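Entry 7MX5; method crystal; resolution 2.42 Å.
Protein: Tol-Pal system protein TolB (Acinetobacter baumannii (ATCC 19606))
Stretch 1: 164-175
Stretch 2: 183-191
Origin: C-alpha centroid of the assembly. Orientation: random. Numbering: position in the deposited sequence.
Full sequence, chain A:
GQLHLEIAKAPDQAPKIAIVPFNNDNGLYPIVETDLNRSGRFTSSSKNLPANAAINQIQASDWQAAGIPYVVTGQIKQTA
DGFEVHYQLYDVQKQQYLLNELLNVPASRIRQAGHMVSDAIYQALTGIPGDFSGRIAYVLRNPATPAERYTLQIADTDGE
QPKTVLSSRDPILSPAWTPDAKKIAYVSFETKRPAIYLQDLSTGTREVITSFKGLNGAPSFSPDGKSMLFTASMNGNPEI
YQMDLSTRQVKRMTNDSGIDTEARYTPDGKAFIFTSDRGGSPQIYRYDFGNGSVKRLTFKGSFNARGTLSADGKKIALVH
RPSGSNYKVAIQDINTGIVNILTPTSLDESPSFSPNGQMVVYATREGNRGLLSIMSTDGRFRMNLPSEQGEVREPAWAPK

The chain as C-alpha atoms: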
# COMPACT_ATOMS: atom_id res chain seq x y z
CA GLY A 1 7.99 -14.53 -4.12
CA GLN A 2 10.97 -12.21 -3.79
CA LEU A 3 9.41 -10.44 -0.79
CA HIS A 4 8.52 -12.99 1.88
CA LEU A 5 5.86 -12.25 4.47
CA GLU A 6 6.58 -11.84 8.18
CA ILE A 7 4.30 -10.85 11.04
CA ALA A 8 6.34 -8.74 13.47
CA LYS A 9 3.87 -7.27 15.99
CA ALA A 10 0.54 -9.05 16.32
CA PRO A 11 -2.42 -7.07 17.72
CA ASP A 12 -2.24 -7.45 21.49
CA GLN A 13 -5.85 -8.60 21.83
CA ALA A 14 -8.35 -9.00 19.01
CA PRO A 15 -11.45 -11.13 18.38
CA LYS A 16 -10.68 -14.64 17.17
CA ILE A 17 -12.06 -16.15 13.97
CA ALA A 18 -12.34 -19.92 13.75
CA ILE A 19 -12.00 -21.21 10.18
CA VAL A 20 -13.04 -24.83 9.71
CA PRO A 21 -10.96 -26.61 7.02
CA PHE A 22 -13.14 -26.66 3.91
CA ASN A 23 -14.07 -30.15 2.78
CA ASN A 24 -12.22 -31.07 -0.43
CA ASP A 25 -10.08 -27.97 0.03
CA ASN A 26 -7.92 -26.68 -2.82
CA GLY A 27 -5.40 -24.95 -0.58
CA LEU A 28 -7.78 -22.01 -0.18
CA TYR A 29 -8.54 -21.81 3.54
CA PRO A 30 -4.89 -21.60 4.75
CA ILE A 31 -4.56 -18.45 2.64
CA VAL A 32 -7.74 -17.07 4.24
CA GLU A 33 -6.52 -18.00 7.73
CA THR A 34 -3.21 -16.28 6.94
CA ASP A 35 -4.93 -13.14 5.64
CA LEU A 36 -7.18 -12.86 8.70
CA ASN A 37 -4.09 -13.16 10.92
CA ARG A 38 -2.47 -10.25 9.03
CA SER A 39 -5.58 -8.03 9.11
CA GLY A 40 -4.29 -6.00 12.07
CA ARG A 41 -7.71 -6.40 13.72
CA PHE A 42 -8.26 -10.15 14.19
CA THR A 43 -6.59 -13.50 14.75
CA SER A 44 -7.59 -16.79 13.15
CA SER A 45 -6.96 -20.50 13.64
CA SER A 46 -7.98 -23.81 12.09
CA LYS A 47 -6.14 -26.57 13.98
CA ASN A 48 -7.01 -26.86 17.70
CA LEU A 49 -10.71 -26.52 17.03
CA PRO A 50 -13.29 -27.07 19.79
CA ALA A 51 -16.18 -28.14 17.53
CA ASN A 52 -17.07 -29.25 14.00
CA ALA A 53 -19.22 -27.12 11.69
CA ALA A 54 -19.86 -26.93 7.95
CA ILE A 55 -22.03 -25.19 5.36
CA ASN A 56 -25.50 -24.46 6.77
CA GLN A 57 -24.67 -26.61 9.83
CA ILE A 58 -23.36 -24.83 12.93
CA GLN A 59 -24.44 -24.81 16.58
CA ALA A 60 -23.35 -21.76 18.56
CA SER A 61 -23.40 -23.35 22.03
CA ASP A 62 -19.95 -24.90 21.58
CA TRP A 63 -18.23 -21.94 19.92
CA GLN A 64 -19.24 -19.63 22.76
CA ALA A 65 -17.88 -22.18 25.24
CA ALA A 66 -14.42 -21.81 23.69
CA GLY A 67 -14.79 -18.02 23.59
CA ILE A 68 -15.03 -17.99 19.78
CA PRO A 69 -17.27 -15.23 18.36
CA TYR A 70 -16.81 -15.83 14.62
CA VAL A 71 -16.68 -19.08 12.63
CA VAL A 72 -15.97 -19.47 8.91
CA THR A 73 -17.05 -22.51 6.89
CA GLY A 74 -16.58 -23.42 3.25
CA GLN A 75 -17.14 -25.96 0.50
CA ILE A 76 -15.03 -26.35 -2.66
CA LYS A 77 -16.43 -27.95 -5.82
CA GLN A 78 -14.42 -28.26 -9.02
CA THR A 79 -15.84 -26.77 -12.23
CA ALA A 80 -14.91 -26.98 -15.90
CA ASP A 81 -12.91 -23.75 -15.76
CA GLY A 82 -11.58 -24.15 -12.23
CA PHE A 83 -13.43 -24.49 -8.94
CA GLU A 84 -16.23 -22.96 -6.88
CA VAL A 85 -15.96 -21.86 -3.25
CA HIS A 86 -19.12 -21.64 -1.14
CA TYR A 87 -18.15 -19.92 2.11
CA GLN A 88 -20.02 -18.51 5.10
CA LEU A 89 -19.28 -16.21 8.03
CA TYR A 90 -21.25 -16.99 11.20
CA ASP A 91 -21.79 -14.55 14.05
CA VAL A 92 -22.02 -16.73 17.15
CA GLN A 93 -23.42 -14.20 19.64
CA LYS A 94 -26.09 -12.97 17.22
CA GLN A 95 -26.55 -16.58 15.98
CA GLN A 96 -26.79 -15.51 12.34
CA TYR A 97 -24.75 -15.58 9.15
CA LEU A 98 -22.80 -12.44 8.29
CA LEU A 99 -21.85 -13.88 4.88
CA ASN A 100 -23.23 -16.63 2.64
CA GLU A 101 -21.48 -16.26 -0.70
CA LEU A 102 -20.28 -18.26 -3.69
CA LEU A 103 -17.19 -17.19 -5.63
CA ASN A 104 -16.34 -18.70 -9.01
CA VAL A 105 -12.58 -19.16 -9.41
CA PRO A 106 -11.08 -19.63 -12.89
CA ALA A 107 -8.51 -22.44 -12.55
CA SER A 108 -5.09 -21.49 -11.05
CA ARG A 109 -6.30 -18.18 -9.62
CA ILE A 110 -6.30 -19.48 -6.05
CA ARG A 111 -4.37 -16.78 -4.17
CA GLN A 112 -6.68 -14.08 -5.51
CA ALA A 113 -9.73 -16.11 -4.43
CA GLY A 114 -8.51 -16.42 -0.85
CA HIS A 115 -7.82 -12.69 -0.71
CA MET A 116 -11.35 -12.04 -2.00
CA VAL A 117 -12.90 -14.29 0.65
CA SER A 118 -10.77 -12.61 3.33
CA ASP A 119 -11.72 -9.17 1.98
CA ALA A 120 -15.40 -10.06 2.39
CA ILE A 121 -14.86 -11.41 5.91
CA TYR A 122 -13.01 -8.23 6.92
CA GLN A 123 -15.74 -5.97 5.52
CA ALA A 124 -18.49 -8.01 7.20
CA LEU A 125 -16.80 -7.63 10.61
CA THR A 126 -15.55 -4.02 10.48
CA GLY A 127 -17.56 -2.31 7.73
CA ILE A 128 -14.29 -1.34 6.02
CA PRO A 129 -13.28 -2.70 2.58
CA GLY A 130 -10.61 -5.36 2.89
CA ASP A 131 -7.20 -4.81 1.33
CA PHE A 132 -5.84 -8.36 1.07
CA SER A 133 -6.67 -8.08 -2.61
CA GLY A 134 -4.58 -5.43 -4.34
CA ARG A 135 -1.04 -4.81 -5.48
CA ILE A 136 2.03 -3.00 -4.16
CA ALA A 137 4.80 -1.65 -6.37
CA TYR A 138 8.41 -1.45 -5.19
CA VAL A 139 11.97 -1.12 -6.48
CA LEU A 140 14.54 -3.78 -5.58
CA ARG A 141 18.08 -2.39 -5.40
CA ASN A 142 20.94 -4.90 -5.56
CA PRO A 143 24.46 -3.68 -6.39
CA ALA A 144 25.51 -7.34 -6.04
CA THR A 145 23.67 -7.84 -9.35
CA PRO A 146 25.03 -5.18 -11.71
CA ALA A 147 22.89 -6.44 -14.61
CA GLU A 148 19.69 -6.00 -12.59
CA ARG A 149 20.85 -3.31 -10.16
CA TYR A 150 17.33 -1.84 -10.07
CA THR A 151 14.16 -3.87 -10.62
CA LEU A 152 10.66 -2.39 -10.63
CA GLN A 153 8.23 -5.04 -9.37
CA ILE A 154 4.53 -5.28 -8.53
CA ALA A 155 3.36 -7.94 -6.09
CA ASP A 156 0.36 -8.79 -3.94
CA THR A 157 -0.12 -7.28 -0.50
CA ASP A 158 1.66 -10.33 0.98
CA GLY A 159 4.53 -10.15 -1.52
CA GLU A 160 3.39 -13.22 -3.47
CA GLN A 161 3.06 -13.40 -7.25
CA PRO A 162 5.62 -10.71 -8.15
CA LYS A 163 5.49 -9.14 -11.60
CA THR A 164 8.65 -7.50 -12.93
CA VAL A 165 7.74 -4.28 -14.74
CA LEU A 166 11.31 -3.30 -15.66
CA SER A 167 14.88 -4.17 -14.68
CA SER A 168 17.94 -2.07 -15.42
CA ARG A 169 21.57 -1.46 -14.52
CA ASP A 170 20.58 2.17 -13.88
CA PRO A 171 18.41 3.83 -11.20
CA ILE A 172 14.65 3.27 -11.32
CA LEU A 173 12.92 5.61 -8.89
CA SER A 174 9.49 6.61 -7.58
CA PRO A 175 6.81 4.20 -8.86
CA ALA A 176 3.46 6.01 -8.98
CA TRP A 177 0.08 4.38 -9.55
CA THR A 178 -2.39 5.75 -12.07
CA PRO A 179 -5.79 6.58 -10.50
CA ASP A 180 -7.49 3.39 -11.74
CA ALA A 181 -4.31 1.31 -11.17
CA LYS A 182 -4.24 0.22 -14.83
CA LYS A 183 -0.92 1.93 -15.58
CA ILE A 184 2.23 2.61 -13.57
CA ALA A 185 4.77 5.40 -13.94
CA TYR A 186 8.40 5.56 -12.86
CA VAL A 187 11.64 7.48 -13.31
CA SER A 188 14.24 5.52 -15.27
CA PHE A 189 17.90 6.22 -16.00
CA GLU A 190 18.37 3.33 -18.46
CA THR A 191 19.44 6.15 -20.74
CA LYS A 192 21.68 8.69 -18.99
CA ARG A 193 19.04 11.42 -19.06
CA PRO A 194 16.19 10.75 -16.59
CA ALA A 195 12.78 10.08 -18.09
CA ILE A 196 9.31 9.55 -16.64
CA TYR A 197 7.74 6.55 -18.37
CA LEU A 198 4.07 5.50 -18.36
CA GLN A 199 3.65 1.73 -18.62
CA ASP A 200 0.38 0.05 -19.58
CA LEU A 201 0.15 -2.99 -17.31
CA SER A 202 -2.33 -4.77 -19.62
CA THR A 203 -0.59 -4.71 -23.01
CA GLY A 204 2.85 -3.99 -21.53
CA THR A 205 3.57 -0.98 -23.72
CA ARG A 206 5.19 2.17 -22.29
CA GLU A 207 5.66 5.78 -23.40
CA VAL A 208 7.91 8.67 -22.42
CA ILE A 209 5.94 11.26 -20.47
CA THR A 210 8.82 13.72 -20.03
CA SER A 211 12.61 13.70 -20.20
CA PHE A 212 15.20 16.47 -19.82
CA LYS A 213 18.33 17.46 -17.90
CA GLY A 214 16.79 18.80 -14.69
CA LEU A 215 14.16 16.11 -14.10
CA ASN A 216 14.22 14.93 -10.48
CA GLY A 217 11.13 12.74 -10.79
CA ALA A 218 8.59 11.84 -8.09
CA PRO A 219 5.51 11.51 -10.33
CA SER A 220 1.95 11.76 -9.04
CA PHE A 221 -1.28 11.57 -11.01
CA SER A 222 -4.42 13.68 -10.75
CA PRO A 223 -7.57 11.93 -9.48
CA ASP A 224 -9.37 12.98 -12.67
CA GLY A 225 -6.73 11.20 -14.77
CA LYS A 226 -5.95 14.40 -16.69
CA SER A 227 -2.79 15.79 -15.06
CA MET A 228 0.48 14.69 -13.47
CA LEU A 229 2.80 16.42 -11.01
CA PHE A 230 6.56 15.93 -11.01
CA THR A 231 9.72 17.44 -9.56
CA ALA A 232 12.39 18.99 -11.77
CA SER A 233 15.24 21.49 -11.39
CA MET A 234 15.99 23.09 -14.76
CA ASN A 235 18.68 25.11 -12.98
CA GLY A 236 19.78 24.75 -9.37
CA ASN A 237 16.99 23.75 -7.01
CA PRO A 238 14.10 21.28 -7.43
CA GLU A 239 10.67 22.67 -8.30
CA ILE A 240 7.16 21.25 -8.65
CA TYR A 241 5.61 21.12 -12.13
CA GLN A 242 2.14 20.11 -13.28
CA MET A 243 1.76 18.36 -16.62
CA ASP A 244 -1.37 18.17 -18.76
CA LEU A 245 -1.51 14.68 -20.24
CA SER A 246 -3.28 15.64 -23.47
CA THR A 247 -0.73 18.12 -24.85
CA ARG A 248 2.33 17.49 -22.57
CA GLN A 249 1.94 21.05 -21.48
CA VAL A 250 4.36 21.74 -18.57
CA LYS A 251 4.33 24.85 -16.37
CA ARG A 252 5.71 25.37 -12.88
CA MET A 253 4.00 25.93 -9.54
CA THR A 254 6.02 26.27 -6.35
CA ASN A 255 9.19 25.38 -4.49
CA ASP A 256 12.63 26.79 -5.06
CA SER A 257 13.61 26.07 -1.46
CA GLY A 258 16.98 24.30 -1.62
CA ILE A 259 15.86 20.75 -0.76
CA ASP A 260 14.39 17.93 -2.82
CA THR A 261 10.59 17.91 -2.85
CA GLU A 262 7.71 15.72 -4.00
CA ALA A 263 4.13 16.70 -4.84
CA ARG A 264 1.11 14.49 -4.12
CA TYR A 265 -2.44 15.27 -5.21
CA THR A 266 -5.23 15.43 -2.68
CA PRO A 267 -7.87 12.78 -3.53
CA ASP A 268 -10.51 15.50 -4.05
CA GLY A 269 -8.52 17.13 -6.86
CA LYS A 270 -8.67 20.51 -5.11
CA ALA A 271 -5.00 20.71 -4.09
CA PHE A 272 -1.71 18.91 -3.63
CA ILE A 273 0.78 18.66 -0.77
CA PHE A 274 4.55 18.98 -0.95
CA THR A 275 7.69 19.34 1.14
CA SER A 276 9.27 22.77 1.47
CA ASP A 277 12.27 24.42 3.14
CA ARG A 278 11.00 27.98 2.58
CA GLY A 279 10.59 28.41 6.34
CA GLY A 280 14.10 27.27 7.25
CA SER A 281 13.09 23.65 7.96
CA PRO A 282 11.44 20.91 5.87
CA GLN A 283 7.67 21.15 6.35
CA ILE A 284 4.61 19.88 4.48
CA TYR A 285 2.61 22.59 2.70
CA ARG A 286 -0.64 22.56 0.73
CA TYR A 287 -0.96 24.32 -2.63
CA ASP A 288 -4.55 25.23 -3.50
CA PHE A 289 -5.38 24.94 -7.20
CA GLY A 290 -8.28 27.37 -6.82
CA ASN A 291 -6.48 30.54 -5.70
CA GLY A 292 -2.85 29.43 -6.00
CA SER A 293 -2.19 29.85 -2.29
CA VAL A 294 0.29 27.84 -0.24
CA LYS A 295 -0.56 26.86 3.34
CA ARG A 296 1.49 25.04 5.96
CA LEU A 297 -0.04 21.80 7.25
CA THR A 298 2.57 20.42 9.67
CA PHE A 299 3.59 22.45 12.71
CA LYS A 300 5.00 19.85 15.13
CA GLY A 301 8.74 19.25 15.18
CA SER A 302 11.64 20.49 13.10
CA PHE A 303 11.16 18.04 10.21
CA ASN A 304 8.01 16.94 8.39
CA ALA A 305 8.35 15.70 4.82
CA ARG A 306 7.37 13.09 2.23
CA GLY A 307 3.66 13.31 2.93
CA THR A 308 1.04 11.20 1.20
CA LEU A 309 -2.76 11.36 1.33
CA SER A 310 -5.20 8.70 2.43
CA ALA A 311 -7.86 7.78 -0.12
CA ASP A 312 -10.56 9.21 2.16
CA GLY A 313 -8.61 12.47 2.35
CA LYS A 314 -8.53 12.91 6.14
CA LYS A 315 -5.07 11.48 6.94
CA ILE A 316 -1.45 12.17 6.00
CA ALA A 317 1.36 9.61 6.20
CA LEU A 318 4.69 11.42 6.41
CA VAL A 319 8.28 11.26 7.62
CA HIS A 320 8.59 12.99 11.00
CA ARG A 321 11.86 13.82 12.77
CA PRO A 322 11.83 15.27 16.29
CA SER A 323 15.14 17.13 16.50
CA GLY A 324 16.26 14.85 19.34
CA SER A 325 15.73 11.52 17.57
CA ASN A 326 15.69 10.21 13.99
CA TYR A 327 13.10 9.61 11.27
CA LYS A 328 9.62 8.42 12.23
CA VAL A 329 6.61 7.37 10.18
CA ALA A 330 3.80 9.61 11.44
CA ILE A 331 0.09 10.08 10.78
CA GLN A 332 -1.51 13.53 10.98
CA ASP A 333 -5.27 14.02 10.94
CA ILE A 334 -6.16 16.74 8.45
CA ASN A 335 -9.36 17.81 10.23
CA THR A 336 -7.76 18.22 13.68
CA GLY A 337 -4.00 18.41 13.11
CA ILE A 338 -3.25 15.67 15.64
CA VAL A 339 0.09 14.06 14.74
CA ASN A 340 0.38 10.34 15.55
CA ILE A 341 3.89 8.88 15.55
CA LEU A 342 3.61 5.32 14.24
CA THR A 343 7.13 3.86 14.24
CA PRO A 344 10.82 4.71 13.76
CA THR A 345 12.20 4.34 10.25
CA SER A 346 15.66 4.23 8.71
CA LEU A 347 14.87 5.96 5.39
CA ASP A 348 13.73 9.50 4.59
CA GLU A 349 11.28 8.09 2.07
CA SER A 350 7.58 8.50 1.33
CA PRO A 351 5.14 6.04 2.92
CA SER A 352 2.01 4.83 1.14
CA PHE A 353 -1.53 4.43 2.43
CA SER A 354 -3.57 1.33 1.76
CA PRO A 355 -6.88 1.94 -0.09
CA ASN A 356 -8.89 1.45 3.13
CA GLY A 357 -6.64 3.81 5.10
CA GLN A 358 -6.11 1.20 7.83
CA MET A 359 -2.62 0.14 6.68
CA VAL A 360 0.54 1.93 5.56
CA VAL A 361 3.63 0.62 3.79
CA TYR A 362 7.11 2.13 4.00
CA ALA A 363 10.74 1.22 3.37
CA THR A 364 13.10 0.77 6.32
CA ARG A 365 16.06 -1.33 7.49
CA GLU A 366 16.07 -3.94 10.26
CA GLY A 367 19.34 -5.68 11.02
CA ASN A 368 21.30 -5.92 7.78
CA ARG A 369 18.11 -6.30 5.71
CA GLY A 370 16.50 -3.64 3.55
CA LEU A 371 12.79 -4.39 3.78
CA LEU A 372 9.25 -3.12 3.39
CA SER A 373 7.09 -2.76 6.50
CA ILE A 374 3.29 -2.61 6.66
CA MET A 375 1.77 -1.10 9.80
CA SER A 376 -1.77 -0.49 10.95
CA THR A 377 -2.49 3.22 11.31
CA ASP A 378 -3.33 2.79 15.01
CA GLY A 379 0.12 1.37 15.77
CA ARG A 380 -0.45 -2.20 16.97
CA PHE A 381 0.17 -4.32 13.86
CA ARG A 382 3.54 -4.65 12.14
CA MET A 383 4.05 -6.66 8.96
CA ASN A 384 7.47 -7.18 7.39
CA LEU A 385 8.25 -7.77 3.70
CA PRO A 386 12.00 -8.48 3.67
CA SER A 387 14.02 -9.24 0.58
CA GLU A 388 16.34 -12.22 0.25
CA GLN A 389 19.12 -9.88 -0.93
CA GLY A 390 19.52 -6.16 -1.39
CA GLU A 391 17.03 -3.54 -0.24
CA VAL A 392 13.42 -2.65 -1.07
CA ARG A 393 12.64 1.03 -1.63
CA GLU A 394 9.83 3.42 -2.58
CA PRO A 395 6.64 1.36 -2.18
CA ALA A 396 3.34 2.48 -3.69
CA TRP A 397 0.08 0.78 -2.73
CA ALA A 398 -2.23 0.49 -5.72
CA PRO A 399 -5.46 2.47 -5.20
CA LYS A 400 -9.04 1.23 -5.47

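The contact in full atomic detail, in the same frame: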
# COMPACT_ATOMS: atom_id res chain seq x y z
N THR A 164 7.58 -8.44 -12.60
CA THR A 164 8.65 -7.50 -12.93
C THR A 164 8.18 -6.57 -14.04
O THR A 164 7.88 -7.01 -15.15
CB THR A 164 9.91 -8.25 -13.35
OG1 THR A 164 10.38 -9.04 -12.25
CG2 THR A 164 10.99 -7.27 -13.77
N VAL A 165 8.14 -5.27 -13.74
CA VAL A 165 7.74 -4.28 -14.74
C VAL A 165 8.93 -3.87 -15.59
O VAL A 165 8.81 -3.70 -16.81
CB VAL A 165 7.09 -3.07 -14.05
CG1 VAL A 165 6.22 -2.30 -15.03
CG2 VAL A 165 6.28 -3.51 -12.85
N LEU A 166 10.10 -3.72 -14.97
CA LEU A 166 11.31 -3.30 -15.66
C LEU A 166 12.51 -3.56 -14.76
O LEU A 166 12.43 -3.36 -13.55
CB LEU A 166 11.25 -1.81 -16.04
CG LEU A 166 12.51 -1.21 -16.66
CD1 LEU A 166 12.91 -1.96 -17.92
CD2 LEU A 166 12.31 0.27 -16.97
N SER A 167 13.60 -4.02 -15.36
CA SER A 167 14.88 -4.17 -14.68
C SER A 167 15.94 -3.43 -15.48
O SER A 167 15.88 -3.36 -16.71
CB SER A 167 15.27 -5.64 -14.51
OG SER A 167 15.98 -6.12 -15.64
N SER A 168 16.93 -2.88 -14.77
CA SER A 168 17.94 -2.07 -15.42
C SER A 168 19.18 -1.99 -14.55
O SER A 168 19.12 -2.15 -13.33
CB SER A 168 17.41 -0.66 -15.72
OG SER A 168 18.48 0.23 -15.98
N ARG A 169 20.31 -1.74 -15.20
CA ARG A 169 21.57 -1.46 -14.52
C ARG A 169 21.66 -0.02 -14.04
O ARG A 169 22.71 0.37 -13.50
CB ARG A 169 22.75 -1.76 -15.45
CG ARG A 169 22.66 -3.11 -16.14
CD ARG A 169 23.27 -3.10 -17.53
NE ARG A 169 22.81 -4.24 -18.32
CZ ARG A 169 23.55 -5.29 -18.62
NH1 ARG A 169 24.81 -5.38 -18.23
NH2 ARG A 169 23.02 -6.28 -19.34
N ASP A 170 20.61 0.76 -14.20
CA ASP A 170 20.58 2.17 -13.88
C ASP A 170 19.40 2.46 -12.96
O ASP A 170 18.44 1.69 -12.92
CB ASP A 170 20.47 3.01 -15.16
CG ASP A 170 21.72 2.92 -16.02
OD1 ASP A 170 22.77 3.45 -15.59
OD2 ASP A 170 21.66 2.31 -17.11
N PRO A 171 19.45 3.56 -12.21
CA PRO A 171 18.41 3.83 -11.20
C PRO A 171 17.01 3.84 -11.79
O PRO A 171 16.75 4.44 -12.83
CB PRO A 171 18.80 5.20 -10.64
CG PRO A 171 20.25 5.34 -10.91
CD PRO A 171 20.62 4.45 -12.06
N ILE A 172 16.09 3.17 -11.09
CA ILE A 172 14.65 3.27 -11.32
C ILE A 172 14.03 3.77 -10.03
O ILE A 172 14.16 3.12 -8.98
CB ILE A 172 14.04 1.93 -11.74
CG1 ILE A 172 14.55 1.51 -13.13
CG2 ILE A 172 12.52 2.01 -11.74
CD1 ILE A 172 14.18 0.09 -13.51
N LEU A 173 13.36 4.92 -10.09
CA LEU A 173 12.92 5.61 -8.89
C LEU A 173 11.44 5.97 -8.98
O LEU A 173 10.89 6.17 -10.06
CB LEU A 173 13.73 6.90 -8.64
CG LEU A 173 15.24 6.84 -8.88
CD1 LEU A 173 15.82 8.24 -8.96
CD2 LEU A 173 15.92 6.03 -7.79
N SER A 174 10.81 6.04 -7.80
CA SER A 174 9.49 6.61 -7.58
C SER A 174 8.40 5.99 -8.45
O SER A 174 7.91 6.63 -9.38
CB SER A 174 9.53 8.12 -7.81
OG SER A 174 10.53 8.74 -7.03
N PRO A 175 7.99 4.75 -8.17
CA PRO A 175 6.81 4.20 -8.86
C PRO A 175 5.55 4.89 -8.36
O PRO A 175 5.35 5.05 -7.15
CB PRO A 175 6.83 2.71 -8.49
CG PRO A 175 8.07 2.48 -7.68
CD PRO A 175 8.58 3.80 -7.21
N LYS A 183 -2.25 1.60 -15.11
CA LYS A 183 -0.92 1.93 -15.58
C LYS A 183 -0.05 2.33 -14.40
O LYS A 183 -0.55 2.74 -13.34
CB LYS A 183 -0.95 3.07 -16.62
CG LYS A 183 -1.73 2.73 -17.88
CD LYS A 183 -1.49 3.77 -18.96
CE LYS A 183 -2.05 3.30 -20.30
NZ LYS A 183 -3.48 3.67 -20.46
N ILE A 184 1.26 2.21 -14.58
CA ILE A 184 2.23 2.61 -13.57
C ILE A 184 3.27 3.50 -14.22
O ILE A 184 3.63 3.30 -15.39
CB ILE A 184 2.89 1.39 -12.89
CG1 ILE A 184 3.77 1.84 -11.72
CG2 ILE A 184 3.71 0.58 -13.89
CD1 ILE A 184 3.56 1.04 -10.46
N ALA A 185 3.73 4.50 -13.48
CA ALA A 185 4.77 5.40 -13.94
C ALA A 185 5.99 5.28 -13.04
O ALA A 185 5.90 4.83 -11.89
CB ALA A 185 4.29 6.85 -13.98
N TYR A 186 7.14 5.68 -13.58
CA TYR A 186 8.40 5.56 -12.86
C TYR A 186 9.44 6.43 -13.54
O TYR A 186 9.28 6.83 -14.70
CB TYR A 186 8.87 4.10 -12.81
CG TYR A 186 8.94 3.44 -14.16
CD1 TYR A 186 10.09 3.49 -14.93
CD2 TYR A 186 7.84 2.76 -14.68
CE1 TYR A 186 10.16 2.89 -16.17
CE2 TYR A 186 7.89 2.16 -15.92
CZ TYR A 186 9.05 2.22 -16.66
OH TYR A 186 9.12 1.63 -17.90
N VAL A 187 10.50 6.73 -12.80
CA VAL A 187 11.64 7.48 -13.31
C VAL A 187 12.75 6.49 -13.60
O VAL A 187 13.18 5.75 -12.70
CB VAL A 187 12.09 8.56 -12.32
CG1 VAL A 187 13.21 9.40 -12.92
CG2 VAL A 187 10.91 9.43 -11.92
N SER A 188 13.22 6.47 -14.84
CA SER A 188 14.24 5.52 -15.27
C SER A 188 15.46 6.27 -15.78
O SER A 188 15.35 7.32 -16.42
CB SER A 188 13.70 4.60 -16.37
OG SER A 188 14.72 3.73 -16.85
N PHE A 189 16.64 5.71 -15.49
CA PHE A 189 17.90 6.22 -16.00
C PHE A 189 18.57 5.24 -16.96
O PHE A 189 19.79 5.33 -17.18
CB PHE A 189 18.85 6.56 -14.84
CG PHE A 189 18.40 7.72 -14.00
CD1 PHE A 189 17.33 7.59 -13.13
CD2 PHE A 189 19.06 8.94 -14.07
CE1 PHE A 189 16.92 8.66 -12.35
CE2 PHE A 189 18.66 10.01 -13.29
CZ PHE A 189 17.58 9.87 -12.43
N GLU A 190 17.81 4.30 -17.52
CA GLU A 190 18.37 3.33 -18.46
C GLU A 190 19.12 4.01 -19.59
O GLU A 190 20.12 3.49 -20.09
CB GLU A 190 17.27 2.41 -19.00
CG GLU A 190 16.29 3.07 -19.95
CD GLU A 190 14.99 2.30 -20.07
OE1 GLU A 190 14.21 2.28 -19.09
OE2 GLU A 190 14.74 1.71 -21.15
N THR A 191 18.64 5.18 -20.01
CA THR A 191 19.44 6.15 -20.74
C THR A 191 19.85 7.24 -19.76
O THR A 191 19.07 7.59 -18.87
CB THR A 191 18.67 6.74 -21.92
OG1 THR A 191 17.90 7.86 -21.48
CG2 THR A 191 17.75 5.70 -22.54
O HOH W 1 16.84 2.77 -15.34

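How do the backbones pair? Strand 172-175 runs antiparallel to strand 183-188, and Leu-173 and Val-187 form a hydrogen-bonded pair: Leu-173 N donates to Val-187 O at 2.7 Å and Val-187 N to Leu-173 O at 2.8 Å, both nearly straight. A more bent bond, Phe-189 N to Pro-171 O at 2.9 Å, extends the ladder beyond the strand. Pro-175 has no amide hydrogen to offer, but its CA lies 3.2 Å from Ala-185 O in a CA-H...O contact.

Which side chains meet on the face carrying Leu-173 and Val-187? Leu-173, with chi1 m and chi2 t, sets CD1 against the ring of Phe-189, 3.6 Å from Phe-189 CE1. Phe-189 also adopts m, and its ring meets Leu-173 in the strand and Pro-171 in the loop before it, with Phe-189 CD1 3.8 Å from Pro-171 CB. These side-chain contacts are apolar and rest on close packing, while the backbone bond of Phe-189 to Pro-171 adds direction.

What does Tyr-186 do with its p rotamer? Its CA-to-CB bond points sideways, and at chi1 53° the ring lies against Leu-166 of strand 164-168, whose axis comes no closer than 9.8 Å to that of 183-188. Leu-166, t at chi1 and p at chi2, helps span this gap, its CD2 3.5 Å from Tyr-186 CE1. Ile-172 CG2 approaches Tyr-186 CD1 at 4.3 Å, and farther along Val-165 CG1 meets Ile-184 CG2 at 4.0 Å.

How are the polar groups near the turn satisfied? The t rotamer of Ser-188 sets OG where it donates to Glu-190 OE1 at 2.7 Å and accepts from Glu-190 N at 3.2 Å, so one hydroxyl engages both backbone and carboxylate. Ser-168, also t, holds OG where it accepts from Asp-170 N at 2.8 Å and meets water 1 at 3.1 Å in a hydrogen bond. That water links the stretches, donating to Ser-188 OG at 2.8 Å and Pro-171 O at 3.0 Å.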